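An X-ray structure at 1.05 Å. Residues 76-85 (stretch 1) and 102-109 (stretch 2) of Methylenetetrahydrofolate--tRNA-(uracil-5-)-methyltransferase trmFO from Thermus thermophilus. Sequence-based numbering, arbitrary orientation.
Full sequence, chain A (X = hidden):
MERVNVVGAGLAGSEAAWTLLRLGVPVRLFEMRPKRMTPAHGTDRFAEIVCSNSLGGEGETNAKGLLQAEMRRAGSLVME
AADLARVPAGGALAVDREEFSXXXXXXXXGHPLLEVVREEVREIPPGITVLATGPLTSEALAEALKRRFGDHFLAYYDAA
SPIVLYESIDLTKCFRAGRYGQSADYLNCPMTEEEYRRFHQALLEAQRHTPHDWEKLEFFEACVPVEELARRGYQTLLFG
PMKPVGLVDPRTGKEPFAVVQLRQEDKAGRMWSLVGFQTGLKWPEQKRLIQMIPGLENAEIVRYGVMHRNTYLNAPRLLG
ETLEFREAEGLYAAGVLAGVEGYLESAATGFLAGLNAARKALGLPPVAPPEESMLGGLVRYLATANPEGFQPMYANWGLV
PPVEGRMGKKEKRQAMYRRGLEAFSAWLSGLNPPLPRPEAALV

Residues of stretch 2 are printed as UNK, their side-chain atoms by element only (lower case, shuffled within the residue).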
# COMPACT_ATOMS: atom_id res chain seq x y z
N SER A 76 -0.16 -12.29 -15.03
CA SER A 76 -0.79 -10.97 -14.94
C SER A 76 -0.90 -10.25 -16.28
O SER A 76 0.09 -10.13 -17.02
CB SER A 76 0.04 -10.12 -13.96
OG SER A 76 -0.17 -8.72 -14.12
N LEU A 77 -2.09 -9.74 -16.58
CA LEU A 77 -2.30 -8.92 -17.76
C LEU A 77 -1.52 -7.61 -17.68
O LEU A 77 -0.97 -7.13 -18.67
CB LEU A 77 -3.79 -8.64 -17.94
CG LEU A 77 -4.19 -7.78 -19.13
CD1 LEU A 77 -3.79 -8.43 -20.44
CD2 LEU A 77 -5.70 -7.53 -19.10
N VAL A 78 -1.51 -7.02 -16.50
CA VAL A 78 -0.75 -5.79 -16.28
C VAL A 78 0.73 -6.01 -16.59
O VAL A 78 1.36 -5.18 -17.25
CB VAL A 78 -0.99 -5.23 -14.87
CG1 VAL A 78 0.08 -4.22 -14.47
CG2 VAL A 78 -2.38 -4.59 -14.80
N MSE A 79 1.30 -7.13 -16.15
CA MSE A 79 2.70 -7.39 -16.46
C MSE A 79 2.93 -7.67 -17.95
O MSE A 79 3.94 -7.26 -18.49
CB MSE A 79 3.27 -8.51 -15.59
CG MSE A 79 3.43 -8.14 -14.13
SE MSE A 79 4.49 -6.54 -13.83
CE MSE A 79 6.14 -7.17 -14.65
N GLU A 80 2.00 -8.36 -18.60
CA GLU A 80 2.10 -8.56 -20.05
C GLU A 80 2.14 -7.21 -20.75
O GLU A 80 2.99 -6.97 -21.62
CB GLU A 80 0.90 -9.35 -20.58
CG GLU A 80 0.85 -10.80 -20.19
CD GLU A 80 -0.27 -11.56 -20.88
OE1 GLU A 80 -0.97 -10.97 -21.74
OE2 GLU A 80 -0.46 -12.74 -20.56
N ALA A 81 1.21 -6.35 -20.38
CA ALA A 81 1.12 -5.03 -20.98
C ALA A 81 2.40 -4.24 -20.73
O ALA A 81 2.89 -3.55 -21.62
CB ALA A 81 -0.08 -4.28 -20.42
N ALA A 82 2.92 -4.33 -19.52
CA ALA A 82 4.13 -3.59 -19.18
C ALA A 82 5.34 -4.10 -19.97
O ALA A 82 6.15 -3.32 -20.46
CB ALA A 82 4.40 -3.67 -17.70
N ASP A 83 5.45 -5.42 -20.08
CA ASP A 83 6.56 -6.02 -20.81
C ASP A 83 6.53 -5.63 -22.29
O ASP A 83 7.58 -5.42 -22.90
CB ASP A 83 6.56 -7.54 -20.63
CG ASP A 83 7.05 -7.97 -19.25
OD1 ASP A 83 7.86 -7.25 -18.64
OD2 ASP A 83 6.64 -9.05 -18.78
N LEU A 84 5.33 -5.51 -22.85
CA LEU A 84 5.18 -5.14 -24.25
C LEU A 84 5.32 -3.63 -24.48
O LEU A 84 5.67 -3.21 -25.58
CB LEU A 84 3.85 -5.65 -24.80
CG LEU A 84 3.71 -7.17 -24.88
CD1 LEU A 84 2.27 -7.59 -25.17
CD2 LEU A 84 4.67 -7.76 -25.91
N ALA A 85 5.04 -2.84 -23.45
CA ALA A 85 5.06 -1.38 -23.57
C ALA A 85 6.30 -0.78 -22.92
O ALA A 85 6.40 0.43 -22.74
CB ALA A 85 3.80 -0.78 -22.95
N UNK A 102 -3.82 0.66 -23.73
CA UNK A 102 -4.43 0.20 -24.96
C UNK A 102 -4.48 -1.32 -25.05
O UNK A 102 -5.50 -1.90 -25.41
N UNK A 103 -3.36 -1.96 -24.72
CA UNK A 103 -3.28 -3.42 -24.75
C UNK A 103 -4.25 -4.04 -23.76
O UNK A 103 -4.97 -4.98 -24.09
c UNK A 103 -1.16 -7.46 -25.53
c UNK A 103 -1.64 -5.37 -24.42
o UNK A 103 -1.04 -9.49 -24.27
c UNK A 103 -1.70 -6.06 -23.22
c UNK A 103 -1.24 -8.12 -24.32
c UNK A 103 -1.36 -6.09 -25.57
c UNK A 103 -1.50 -7.43 -23.16
c UNK A 103 -1.84 -3.87 -24.46
N UNK A 104 -4.27 -3.52 -22.54
CA UNK A 104 -5.15 -4.03 -21.51
C UNK A 104 -6.62 -3.89 -21.92
O UNK A 104 -7.42 -4.82 -21.78
c UNK A 104 -4.88 -3.32 -20.17
c UNK A 104 -3.49 -3.71 -19.65
c UNK A 104 -3.00 -2.88 -18.50
c UNK A 104 -5.95 -3.65 -19.15
N UNK A 105 -6.96 -2.73 -22.46
CA UNK A 105 -8.33 -2.45 -22.88
C UNK A 105 -8.75 -3.39 -24.01
O UNK A 105 -9.86 -3.91 -24.00
c UNK A 105 -9.91 -0.72 -23.76
o UNK A 105 -8.17 -0.13 -22.20
c UNK A 105 -8.48 -0.99 -23.31
N UNK A 106 -7.86 -3.59 -24.97
CA UNK A 106 -8.15 -4.49 -26.09
C UNK A 106 -8.34 -5.94 -25.63
O UNK A 106 -9.28 -6.61 -26.06
o UNK A 106 -5.89 -4.03 -29.74
c UNK A 106 -6.95 -3.06 -27.84
c UNK A 106 -7.05 -4.41 -27.15
c UNK A 106 -5.93 -3.05 -28.96
o UNK A 106 -5.17 -2.07 -29.07
N UNK A 107 -7.44 -6.43 -24.78
CA UNK A 107 -7.52 -7.83 -24.35
C UNK A 107 -8.80 -8.09 -23.56
O UNK A 107 -9.45 -9.10 -23.76
n UNK A 107 -5.47 -10.59 -25.21
c UNK A 107 -4.71 -11.55 -24.68
c UNK A 107 -5.01 -9.23 -25.49
n UNK A 107 -3.45 -11.30 -24.33
n UNK A 107 -5.21 -12.76 -24.48
c UNK A 107 -6.29 -8.24 -23.52
c UNK A 107 -4.96 -8.32 -24.28
N UNK A 108 -9.15 -7.17 -22.67
CA UNK A 108 -10.37 -7.31 -21.88
C UNK A 108 -11.62 -7.19 -22.75
O UNK A 108 -12.49 -8.06 -22.74
c UNK A 108 -9.32 -5.46 -18.64
c UNK A 108 -10.22 -7.79 -18.77
c UNK A 108 -9.56 -6.66 -19.54
c UNK A 108 -10.39 -6.28 -20.76
N UNK A 109 -11.70 -6.10 -23.51
CA UNK A 109 -12.90 -5.81 -24.28
C UNK A 109 -13.20 -6.93 -25.28
O UNK A 109 -14.36 -7.22 -25.56
o UNK A 109 -12.61 -3.42 -24.01
c UNK A 109 -12.80 -4.45 -24.99
c UNK A 109 -14.07 -4.16 -25.78

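Position 102 has backbone atoms and no side-chain atoms. Nothing of stretch 1 comes near it. It is Gly102.

Position 103 carries one carbon, then a ring of six carbons bearing one oxygen. CA-to-CB points toward stretch 1. The ring lies among Leu77, Glu80, Ala81 and Leu84, and its oxygen reaches Glu80. A six-carbon ring with a hydroxyl is tyrosine, so this is Tyr103. Its OH donates a hydrogen bond to Glu80 OE1 at 2.9 Å, near the ring plane. Leu84 CD1 sits over one face, 3.9 Å from the ring centroid, in a CH-pi contact.

Position 104 has four carbons, forked at the first, with one arm two carbons long. They touch Leu77, Val78 and Ala81. A fork at CB with unequal carbon arms means Ile104. Its CG1 packs 3.5 Å from Ala81 CB, and its CD1 lies 4.1 Å from Val78 CG2.

Position 105 has one carbon carrying one oxygen and one carbon. CA-to-CB points away from stretch 1, and the side chain touches none of it. It is Thr105.

Position 106 has three carbons, the third carrying two oxygens. This carboxylate chain is exposed and makes no contact with stretch 1. The chain length gives Glu106.

Position 107 has three carbons, a nitrogen, and then a carbon carrying two more nitrogens. That is a guanidinium, near Glu80, and the residue is Arg107. Its NH1 is 3.6 Å from Glu80 OE1, a long salt bridge. The same NH1 donates a weak hydrogen bond to Tyr103 OH at 3.0 Å. Its CB lies 4.0 Å from Leu77 CD1.

Position 108 has four carbons, forked at the second. They approach Leu77. A fork one carbon beyond CB means Leu108. Its CG is 4.0 Å from Leu77 CD2.

Position 109 has one carbon carrying one oxygen and one carbon. It is out of reach of stretch 1. It is Thr109, whose OG1 donates to Thr105 O at 2.8 Å.

The two helices run at 135° to each other, with axes 9.3 Å apart at closest approach. Ala81 and Tyr103 have the nearest CA atoms, 6.0 Å apart; the small Ala81 side chain goes with this close approach. Two knobs interlock: Leu77 sits among Tyr103, Ile104, Arg107 and Leu108, while Tyr103 sits among Leu77, Glu80, Ala81 and Leu84. Apolar packing makes most of the contacts. Glu80, Tyr103 and Arg107 add a polar cluster, in which Tyr103 OH donates to Glu80 and accepts a weak bond from Arg107.

Stretch 2 102-109: GYITERLT
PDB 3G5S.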